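Local coordinates for protein beta-1,3-glucanosyltransferase (Rhizomucor miehei CAU432, PDB 4WTP) that belongs to the glycoside hydrolase family 17 class of carbohydrate-active enzymes and is built on a (beta/alpha)8-barrel, at residues 132-135 with 136-139; 82-85 with 86-90; 244-247 with 248-252. All blocks are in the same frame, centred on the assembly; numbering follows the deposited sequence. Where two conformers were deposited one is given.

Interaction 1 of 3, residues 132-135 with 136-139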
ATOM      1  N   SER A 132       5.309   7.487   2.251  1.00 12.33           N
ATOM      2  CA  SER A 132       3.858   7.526   2.068  1.00 12.63           C
ATOM      3  C   SER A 132       3.304   8.700   2.847  1.00 11.82           C
ATOM      4  O   SER A 132       3.509   8.794   4.068  1.00 13.72           O
ATOM      5  CB  SER A 132       3.232   6.235   2.605  1.00 13.62           C
ATOM      6  OG  SER A 132       1.806   6.295   2.532  1.00 14.01           O
ATOM      7  N   GLU A 133       2.682   9.626   2.125  1.00 12.15           N
ATOM      8  CA  GLU A 133       2.088  10.843   2.709  1.00 12.58           C
ATOM      9  C   GLU A 133       3.113  11.778   3.338  1.00 13.21           C
ATOM     10  O   GLU A 133       2.787  12.528   4.267  1.00 13.64           O
ATOM     11  CB  GLU A 133       0.903  10.531   3.627  1.00 13.88           C
ATOM     12  CG  GLU A 133      -0.267  10.081   2.758  1.00 14.89           C
ATOM     13  CD  GLU A 133      -1.457   9.586   3.535  1.00 17.10           C
ATOM     14  OE1 GLU A 133      -1.676  10.061   4.666  1.00 19.89           O
ATOM     15  OE2 GLU A 133      -2.212   8.733   3.004  1.00 17.57           O
ATOM     16  N   VAL A 134       4.326  11.784   2.793  1.00 13.09           N
ATOM     17  CA  VAL A 134       5.373  12.697   3.277  1.00 13.60           C
ATOM     18  C   VAL A 134       4.964  14.168   3.128  1.00 14.85           C
ATOM     19  O   VAL A 134       5.153  14.965   4.055  1.00 15.02           O
ATOM     20  CB  VAL A 134       6.706  12.431   2.560  1.00 14.12           C
ATOM     21  CG1 VAL A 134       7.755  13.495   2.899  1.00 15.05           C
ATOM     22  CG2 VAL A 134       7.200  11.037   2.919  1.00 15.53           C
ATOM     23  N   LEU A 135       4.427  14.521   1.957  1.00 14.84           N
ATOM     24  CA  LEU A 135       3.977  15.883   1.712  1.00 15.04           C
ATOM     25  C   LEU A 135       2.628  16.185   2.373  1.00 14.67           C
ATOM     26  O   LEU A 135       2.430  17.289   2.893  1.00 17.08           O
ATOM     27  CB  LEU A 135       3.947  16.188   0.225  1.00 15.44           C
ATOM     28  CG  LEU A 135       5.297  16.110  -0.487  1.00 16.21           C
ATOM     29  CD1 LEU A 135       5.102  16.485  -1.949  1.00 16.97           C
ATOM     30  CD2 LEU A 135       6.342  17.031   0.146  1.00 16.61           C
ATOM     31  N   TYR A 136       1.722  15.206   2.422  1.00 14.33           N
ATOM     32  CA  TYR A 136       0.486  15.416   3.200  1.00 14.04           C
ATOM     33  C   TYR A 136       0.807  15.808   4.651  1.00 16.17           C
ATOM     34  O   TYR A 136       0.211  16.748   5.195  1.00 16.93           O
ATOM     35  CB  TYR A 136      -0.407  14.174   3.166  1.00 14.77           C
ATOM     36  CG  TYR A 136      -1.533  14.260   4.165  1.00 16.52           C
ATOM     37  CD1 TYR A 136      -2.672  15.026   3.906  1.00 17.76           C
ATOM     38  CD2 TYR A 136      -1.424  13.624   5.398  1.00 17.32           C
ATOM     39  CE1 TYR A 136      -3.695  15.126   4.836  1.00 21.96           C
ATOM     40  CE2 TYR A 136      -2.436  13.725   6.348  1.00 20.48           C
ATOM     41  CZ  TYR A 136      -3.567  14.472   6.048  1.00 20.34           C
ATOM     42  OH  TYR A 136      -4.584  14.584   6.954  1.00 25.97           O
ATOM     43  N   ARG A 137       1.757  15.103   5.267  1.00 15.07           N
ATOM     44  CA  ARG A 137       2.145  15.362   6.668  1.00 16.12           C
ATOM     45  C   ARG A 137       3.027  16.574   6.863  1.00 17.13           C
ATOM     46  O   ARG A 137       3.241  17.030   8.012  1.00 17.86           O
ATOM     47  CB  ARG A 137       2.846  14.153   7.305  1.00 15.57           C
ATOM     48  CG  ARG A 137       1.920  12.996   7.604  1.00 16.32           C
ATOM     49  CD  ARG A 137       2.585  11.917   8.458  1.00 15.56           C
ATOM     50  NE  ARG A 137       3.816  11.474   7.803  1.00 16.42           N
ATOM     51  CZ  ARG A 137       3.847  10.482   6.922  1.00 15.68           C
ATOM     52  NH1 ARG A 137       2.728   9.812   6.645  1.00 15.87           N
ATOM     53  NH2 ARG A 137       4.995  10.159   6.327  1.00 16.35           N
ATOM     54  N   GLY A 138       3.573  17.100   5.776  1.00 16.42           N
ATOM     55  CA  GLY A 138       4.485  18.253   5.900  1.00 18.00           C
ATOM     56  C   GLY A 138       5.830  17.875   6.496  1.00 17.30           C
ATOM     57  O   GLY A 138       6.439  18.677   7.168  1.00 19.06           O
ATOM     58  N   ASP A 139       6.314  16.643   6.257  1.00 16.72           N
ATOM     59  CA  ASP A 139       7.569  16.179   6.843  1.00 17.48           C
ATOM     60  C   ASP A 139       8.784  16.846   6.201  1.00 17.66           C
ATOM     61  O   ASP A 139       9.824  16.951   6.832  1.00 19.51           O
ATOM     62  CB  ASP A 139       7.685  14.654   6.768  1.00 19.13           C
ATOM     63  CG  ASP A 139       6.683  13.970   7.658  1.00 20.35           C
ATOM     64  OD1 ASP A 139       6.355  14.542   8.718  1.00 21.05           O
ATOM     65  OD2 ASP A 139       6.222  12.891   7.290  1.00 20.34           O
TER
HETATM   66  O   HOH W   1       6.528   7.672   4.905  1.00 16.59           O
HETATM   67  O   HOH W   2      -0.188  10.359   6.993  1.00 20.85           O

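Interaction 2 of 3, residues 82-85 with 86-90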
ATOM      1  N   LEU A  82      12.681  -9.961   6.105  1.00 22.09           N
ATOM      2  CA  LEU A  82      11.773 -11.086   6.390  1.00 24.15           C
ATOM      3  C   LEU A  82      10.742 -11.329   5.284  1.00 19.63           C
ATOM      4  O   LEU A  82      10.541 -12.469   4.837  1.00 20.51           O
ATOM      5  CB  LEU A  82      11.052 -10.885   7.723  1.00 24.02           C
ATOM      6  CG  LEU A  82      11.629 -11.601   8.948  1.00 28.73           C
ATOM      7  CD1 LEU A  82      13.121 -11.350   9.094  1.00 27.99           C
ATOM      8  CD2 LEU A  82      10.870 -11.211  10.204  1.00 31.08           C
ATOM      9  N   ALA A  83      10.130 -10.238   4.800  1.00 19.02           N
ATOM     10  CA  ALA A  83       9.108 -10.363   3.755  1.00 18.99           C
ATOM     11  C   ALA A  83       9.671 -10.813   2.397  1.00 15.09           C
ATOM     12  O   ALA A  83       9.034 -11.557   1.656  1.00 17.08           O
ATOM     13  CB  ALA A  83       8.350  -9.055   3.627  1.00 17.22           C
ATOM     14  N   LEU A  84      10.912 -10.386   2.112  1.00 16.90           N
ATOM     15  CA  LEU A  84      11.618 -10.860   0.907  1.00 16.41           C
ATOM     16  C   LEU A  84      11.795 -12.396   0.954  1.00 15.83           C
ATOM     17  O   LEU A  84      11.527 -13.085  -0.015  1.00 17.87           O
ATOM     18  CB  LEU A  84      12.974 -10.133   0.738  1.00 17.49           C
ATOM     19  CG  LEU A  84      12.867  -8.693   0.208  1.00 16.08           C
ATOM     20  CD1 LEU A  84      14.123  -7.879   0.517  1.00 17.04           C
ATOM     21  CD2 LEU A  84      12.582  -8.718  -1.293  1.00 17.37           C
ATOM     22  N   ALA A  85      12.195 -12.906   2.103  1.00 18.82           N
ATOM     23  CA  ALA A  85      12.386 -14.361   2.246  1.00 20.42           C
ATOM     24  C   ALA A  85      11.062 -15.144   2.191  1.00 21.26           C
ATOM     25  O   ALA A  85      10.956 -16.157   1.487  1.00 19.86           O
ATOM     26  CB  ALA A  85      13.166 -14.669   3.504  1.00 22.03           C
ATOM     27  N   ALA A  86      10.024 -14.608   2.845  1.00 19.82           N
ATOM     28  CA  ALA A  86       8.717 -15.276   2.851  1.00 20.04           C
ATOM     29  C   ALA A  86       8.085 -15.292   1.459  1.00 17.04           C
ATOM     30  O   ALA A  86       7.651 -16.339   0.986  1.00 19.80           O
ATOM     31  CB  ALA A  86       7.815 -14.608   3.866  1.00 19.83           C
ATOM     32  N   THR A  87       8.072 -14.113   0.798  1.00 17.15           N
ATOM     33  CA  THR A  87       7.514 -14.036  -0.550  1.00 17.62           C
ATOM     34  C   THR A  87       8.303 -14.951  -1.513  1.00 16.45           C
ATOM     35  O   THR A  87       7.726 -15.651  -2.338  1.00 18.16           O
ATOM     36  CB  THR A  87       7.434 -12.588  -1.098  1.00 17.16           C
ATOM     37  OG1 THR A  87       8.702 -11.917  -0.958  1.00 17.12           O
ATOM     38  CG2 THR A  87       6.324 -11.804  -0.374  1.00 16.89           C
ATOM     39  N   GLN A  88       9.638 -14.883  -1.431  1.00 18.68           N
ATOM     40  CA  GLN A  88      10.474 -15.666  -2.368  1.00 19.33           C
ATOM     41  C   GLN A  88      10.259 -17.170  -2.194  1.00 19.22           C
ATOM     42  O   GLN A  88      10.105 -17.891  -3.178  1.00 21.22           O
ATOM     43  CB  GLN A  88      11.953 -15.296  -2.276  1.00 18.80           C
ATOM     44  CG  GLN A  88      12.272 -13.930  -2.909  1.00 18.45           C
ATOM     45  CD  GLN A  88      13.556 -13.281  -2.397  1.00 19.50           C
ATOM     46  OE1 GLN A  88      14.442 -13.957  -1.871  1.00 22.47           O
ATOM     47  NE2 GLN A  88      13.656 -11.957  -2.537  1.00 17.14           N
ATOM     48  N   ALA A  89      10.142 -17.587  -0.939  1.00 20.85           N
ATOM     49  CA  ALA A  89       9.807 -18.980  -0.616  1.00 21.35           C
ATOM     50  C   ALA A  89       8.468 -19.434  -1.218  1.00 21.71           C
ATOM     51  O   ALA A  89       8.302 -20.598  -1.604  1.00 23.66           O
ATOM     52  CB  ALA A  89       9.815 -19.192   0.887  1.00 23.27           C
ATOM     53  N   LEU A  90       7.514 -18.506  -1.299  0.66 21.26           N
ATOM     54  CA  LEU A  90       6.161 -18.829  -1.769  0.66 21.73           C
ATOM     55  C   LEU A  90       5.948 -18.468  -3.220  0.66 19.67           C
ATOM     56  O   LEU A  90       4.860 -18.687  -3.769  0.66 22.50           O
ATOM     57  CB  LEU A  90       5.106 -18.145  -0.892  0.66 19.48           C
ATOM     58  CG  LEU A  90       5.118 -18.569   0.576  0.66 21.67           C
ATOM     59  CD1 LEU A  90       4.026 -17.843   1.344  0.66 18.84           C
ATOM     60  CD2 LEU A  90       4.957 -20.077   0.684  0.66 22.31           C
TER

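Interaction 3 of 3, residues 244-247 with 248-252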
ATOM      1  N   ASN A 244     -17.648  -5.101   2.046  1.00  8.90           N
ATOM      2  CA  ASN A 244     -17.851  -6.035   0.933  1.00  9.13           C
ATOM      3  C   ASN A 244     -18.187  -5.307  -0.363  1.00  8.89           C
ATOM      4  O   ASN A 244     -17.599  -5.589  -1.400  1.00  9.15           O
ATOM      5  CB  ASN A 244     -18.976  -7.012   1.312  1.00 10.67           C
ATOM      6  CG  ASN A 244     -19.013  -8.225   0.403  1.00 12.24           C
ATOM      7  OD1 ASN A 244     -17.992  -8.847   0.153  1.00 12.95           O
ATOM      8  ND2 ASN A 244     -20.199  -8.559  -0.064  1.00 16.15           N
ATOM      9  N   LYS A 245     -19.110  -4.349  -0.285  1.00  8.95           N
ATOM     10  CA  LYS A 245     -19.478  -3.564  -1.459  1.00  9.07           C
ATOM     11  C   LYS A 245     -18.277  -2.761  -1.995  1.00  8.32           C
ATOM     12  O   LYS A 245     -18.029  -2.731  -3.207  1.00  8.30           O
ATOM     13  CB  LYS A 245     -20.658  -2.656  -1.152  1.00  9.61           C
ATOM     14  CG  LYS A 245     -20.964  -1.694  -2.279  1.00 11.43           C
ATOM     15  CD  LYS A 245     -22.298  -0.988  -2.109  1.00 12.67           C
ATOM     16  CE  LYS A 245     -22.498   0.068  -3.192  1.00 16.04           C
ATOM     17  NZ  LYS A 245     -22.215  -0.345  -4.598  1.00 18.68           N
ATOM     18  N   TYR A 246     -17.544  -2.108  -1.092  1.00  8.28           N
ATOM     19  CA  TYR A 246     -16.418  -1.272  -1.503  1.00  7.96           C
ATOM     20  C   TYR A 246     -15.361  -2.134  -2.178  1.00  8.27           C
ATOM     21  O   TYR A 246     -14.843  -1.808  -3.240  1.00  8.05           O
ATOM     22  CB  TYR A 246     -15.799  -0.542  -0.303  1.00  7.82           C
ATOM     23  CG  TYR A 246     -14.805   0.529  -0.740  1.00  7.22           C
ATOM     24  CD1 TYR A 246     -15.246   1.641  -1.444  1.00  8.88           C
ATOM     25  CD2 TYR A 246     -13.440   0.398  -0.497  1.00  7.90           C
ATOM     26  CE1 TYR A 246     -14.355   2.643  -1.840  1.00  8.93           C
ATOM     27  CE2 TYR A 246     -12.533   1.387  -0.882  1.00  8.49           C
ATOM     28  CZ  TYR A 246     -13.003   2.484  -1.579  1.00  8.89           C
ATOM     29  OH  TYR A 246     -12.150   3.490  -1.988  1.00 10.37           O
ATOM     30  N   LEU A 247     -15.052  -3.281  -1.569  1.00  8.07           N
ATOM     31  CA  LEU A 247     -14.094  -4.225  -2.139  1.00  8.67           C
ATOM     32  C   LEU A 247     -14.524  -4.629  -3.561  1.00  8.71           C
ATOM     33  O   LEU A 247     -13.727  -4.558  -4.511  1.00  8.43           O
ATOM     34  CB  LEU A 247     -14.028  -5.460  -1.228  1.00  9.12           C
ATOM     35  CG  LEU A 247     -13.133  -6.573  -1.723  1.00 10.33           C
ATOM     36  CD1 LEU A 247     -11.683  -6.121  -1.826  1.00 10.96           C
ATOM     37  CD2 LEU A 247     -13.290  -7.784  -0.814  1.00 12.84           C
ATOM     38  N   HIS A 248     -15.779  -5.068  -3.696  1.00  8.77           N
ATOM     39  CA  HIS A 248     -16.250  -5.486  -5.025  1.00  8.95           C
ATOM     40  C   HIS A 248     -16.160  -4.355  -6.024  1.00  8.44           C
ATOM     41  O   HIS A 248     -15.713  -4.569  -7.156  1.00  8.70           O
ATOM     42  CB  HIS A 248     -17.694  -5.956  -4.938  1.00  9.83           C
ATOM     43  CG  HIS A 248     -17.881  -7.231  -4.145  1.00  9.94           C
ATOM     44  ND1 HIS A 248     -19.074  -7.857  -4.039  1.00 12.79           N
ATOM     45  CD2 HIS A 248     -16.984  -7.973  -3.420  1.00 10.35           C
ATOM     46  CE1 HIS A 248     -18.935  -8.944  -3.270  1.00 13.35           C
ATOM     47  NE2 HIS A 248     -17.655  -9.034  -2.913  1.00 11.50           N
ATOM     48  N   ASP A 249     -16.596  -3.161  -5.633  1.00  8.35           N
ATOM     49  CA  ASP A 249     -16.662  -2.037  -6.567  1.00  8.79           C
ATOM     50  C   ASP A 249     -15.286  -1.568  -6.978  1.00  8.72           C
ATOM     51  O   ASP A 249     -15.054  -1.310  -8.155  1.00  9.32           O
ATOM     52  CB  ASP A 249     -17.412  -0.843  -5.974  1.00  9.85           C
ATOM     53  CG  ASP A 249     -18.884  -1.098  -5.773  1.00 11.30           C
ATOM     54  OD1 ASP A 249     -19.413  -2.100  -6.299  1.00 12.63           O
ATOM     55  OD2 ASP A 249     -19.524  -0.264  -5.090  1.00 12.14           O
ATOM     56  N   VAL A 250     -14.380  -1.445  -6.022  0.52  8.32           N
ATOM     57  CA  VAL A 250     -13.066  -0.961  -6.366  0.52  9.14           C
ATOM     58  C   VAL A 250     -12.313  -1.959  -7.250  0.52  8.41           C
ATOM     59  O   VAL A 250     -11.681  -1.582  -8.221  0.52  9.14           O
ATOM     60  CB  VAL A 250     -12.268  -0.619  -5.101  0.52  9.45           C
ATOM     61  CG1 VAL A 250     -10.813  -0.383  -5.432  0.52 10.02           C
ATOM     62  CG2 VAL A 250     -12.846   0.616  -4.418  0.52  9.87           C
ATOM     63  N   LEU A 251     -12.408  -3.249  -6.925  1.00  7.90           N
ATOM     64  CA  LEU A 251     -11.765  -4.289  -7.743  1.00  9.01           C
ATOM     65  C   LEU A 251     -12.322  -4.250  -9.160  1.00  8.83           C
ATOM     66  O   LEU A 251     -11.581  -4.404 -10.129  1.00  9.50           O
ATOM     67  CB  LEU A 251     -11.935  -5.683  -7.123  1.00  9.53           C
ATOM     68  CG  LEU A 251     -11.090  -5.924  -5.871  1.00  8.81           C
ATOM     69  CD1 LEU A 251     -11.399  -7.308  -5.360  1.00 10.94           C
ATOM     70  CD2 LEU A 251      -9.602  -5.796  -6.158  1.00 10.30           C
ATOM     71  N   CYS A 252     -13.631  -4.027  -9.282  1.00  8.58           N
ATOM     72  CA  CYS A 252     -14.239  -3.897 -10.601  1.00  9.54           C
ATOM     73  C   CYS A 252     -13.696  -2.699 -11.379  1.00  9.74           C
ATOM     74  O   CYS A 252     -13.255  -2.829 -12.534  1.00 10.25           O
ATOM     75  CB  CYS A 252     -15.752  -3.792 -10.483  1.00 10.29           C
ATOM     76  SG  CYS A 252     -16.595  -3.319 -12.006  1.00 12.24           S
TER

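Interaction 1 of 3, residues 132-135 with 136-139
Between E133 and D139 the chain makes one compact turn: R137 N bonds to E133 O, D139 N reaches back to V134 O at 3.0 Å, and inside that bond G138 N meets L135 O at 3.1 Å. The nested pair, with G138 at a positive phi of 72°, is the hydrogen-bond pattern of a Schellman motif. The side chain of R137 then folds back over the start of the turn. Its chain is kinked at chi3 (-55°), which lays the guanidinium across the backbone, with E133 O 3.5 Å above its plane and over its centre. S132 O lies near the edge of the same group, 2.9 Å from R137 NH1, and a weak bond from R137 NH2 goes to the same oxygen. On the other flank R137 NE holds D139 OD2 at 2.8 Å, a salt bridge on the syn side of the carboxylate, so bonds on two sides fix the rotation of the guanidinium. E133 runs alongside Y136, its OE1 3.6 Å from Y136 CD2 and its carboxylate turned 79° from the ring. That OE1 takes a bond from a water 2.8 Å away, which accepts in turn from R137 NH1, while E133 OE2 is bonded by N186. The turn follows strand 125-132 directly and leads towards helix 142-156. S132 OG also pairs with N186, at the end of strand 182-186, and the E133 backbone bonds to A166 of strand 163-167, placing the loop at the C-terminal end of the barrel strands.

Interaction 2 of 3, residues 82-85 with 86-90
T87 turns its hydroxyl into the crowded position between its own backbone N and carbonyl carbon (chi1 51°), and this points OG1 back along the helix to A83 O, 2.7 Å away. The same carbonyl receives the regular helical bond from T87 N at 2.9 Å. A83 O is therefore gripped by two donors from a single residue, both somewhat tilted from the carbonyl plane, the hydroxyl by 22°. T87 OG1 also bonds to N124 ND2, which leaves the hydroxyl buried but satisfied. One residue on, Q88 sets CG beside its backbone N (chi1 -74°) and then runs extended, so that its chain passes close over L84 O, with CG 3.1 Å from that oxygen. Q88 and L84 lie side by side and point the same way, and Q88 NE2 comes to 3.6 Å from L84 CD2. The amide does not bond to L84 O; its NE2 is held instead by N124 OD1 and D121 O, beyond the helix. The backbone ladder continues with A86 N to L82 O at 3.0 Å and A89 N to A85 O at 2.9 Å. A83 and T87 face strand 68-71 through T71 and V69, A83 and L84 touch I94 of strand 93-98, and L82 leans on helix 52-62. Because helix 79-90 joins the adjacent parallel strands 68-71 and 93-98 and packs A83, L84 and T87 on them, it is the helix of a right-handed beta-alpha-beta crossover, the repeating unit of a (beta/alpha)8-barrel.

Interaction 3 of 3, residues 244-247 with 248-252
H248 lays its imidazole over the carbonyl of N244, with N244 O 3.1 Å above the ring plane and displaced towards the rim. The same oxygen accepts the helical bond from H248 N at 3.0 Å, so the ring passes above an acceptor that its own backbone already engages. The N244 amide crosses near the far end of the imidazole, the two planes 68° apart. Although N244 OD1 is 3.1 Å from H248 NE2, the angle is too poor for a bond; each atom has its partner on T293, with OD1 taking T293 N and NE2 meeting T293 O. On the next residue, K245 runs extended and then bends at its last torsion (chi4 48°), which swings NZ onto D249 OD2 at 2.7 Å. D249 OD2 offers its syn lone pair to NZ in this i to i+4 salt bridge. On the buried side V250 has two conformers; in the one described CG2 lies over one face of the Y246 ring, 3.5 Å from the centroid and 16° off the normal, a CH-pi contact that the other conformer may not keep. Y246 OH is hydrogen-bonded to T224 OG1. L247 and L251 run side by side, joined at their CD1 methyls 3.7 Å apart. Helix 196-212 receives V250 at L203 and Y246 at A199, while C252 forms a disulfide with C298. The chemistry is thus divided by side: apolar groups and the Y246 ring pack the helix on helix 196-212 and, through Y246 and L247 on Y263, on strand 262-263, a paired lysine and aspartate should largely offset each other's charge, and the N244 and H248 side chains act as a matched acceptor and donor that hold the T293 backbone.

In the fold
From the N terminus the three contacts come in series, 82-90 first, then 132-139, then 244-252; none nests within or crosses another. Each joins two segments that follow one another directly, so none closes a long loop. Interaction 2 belongs to the helix linking strands 68-71 and 93-98. Interaction 1 shapes the turn leaving strand 125-132, near the ends of strands 163-167 and 182-186. Interaction 3 lies on helix 240-256, after strand 219-223 and before strand 262-263, where it also receives the C-terminal tail. Their centres stand 27 to 29 Å apart, with interactions 1 and 2 on opposite sides of the chain's centre and no atoms of one touching another; all three belong to a single barrel.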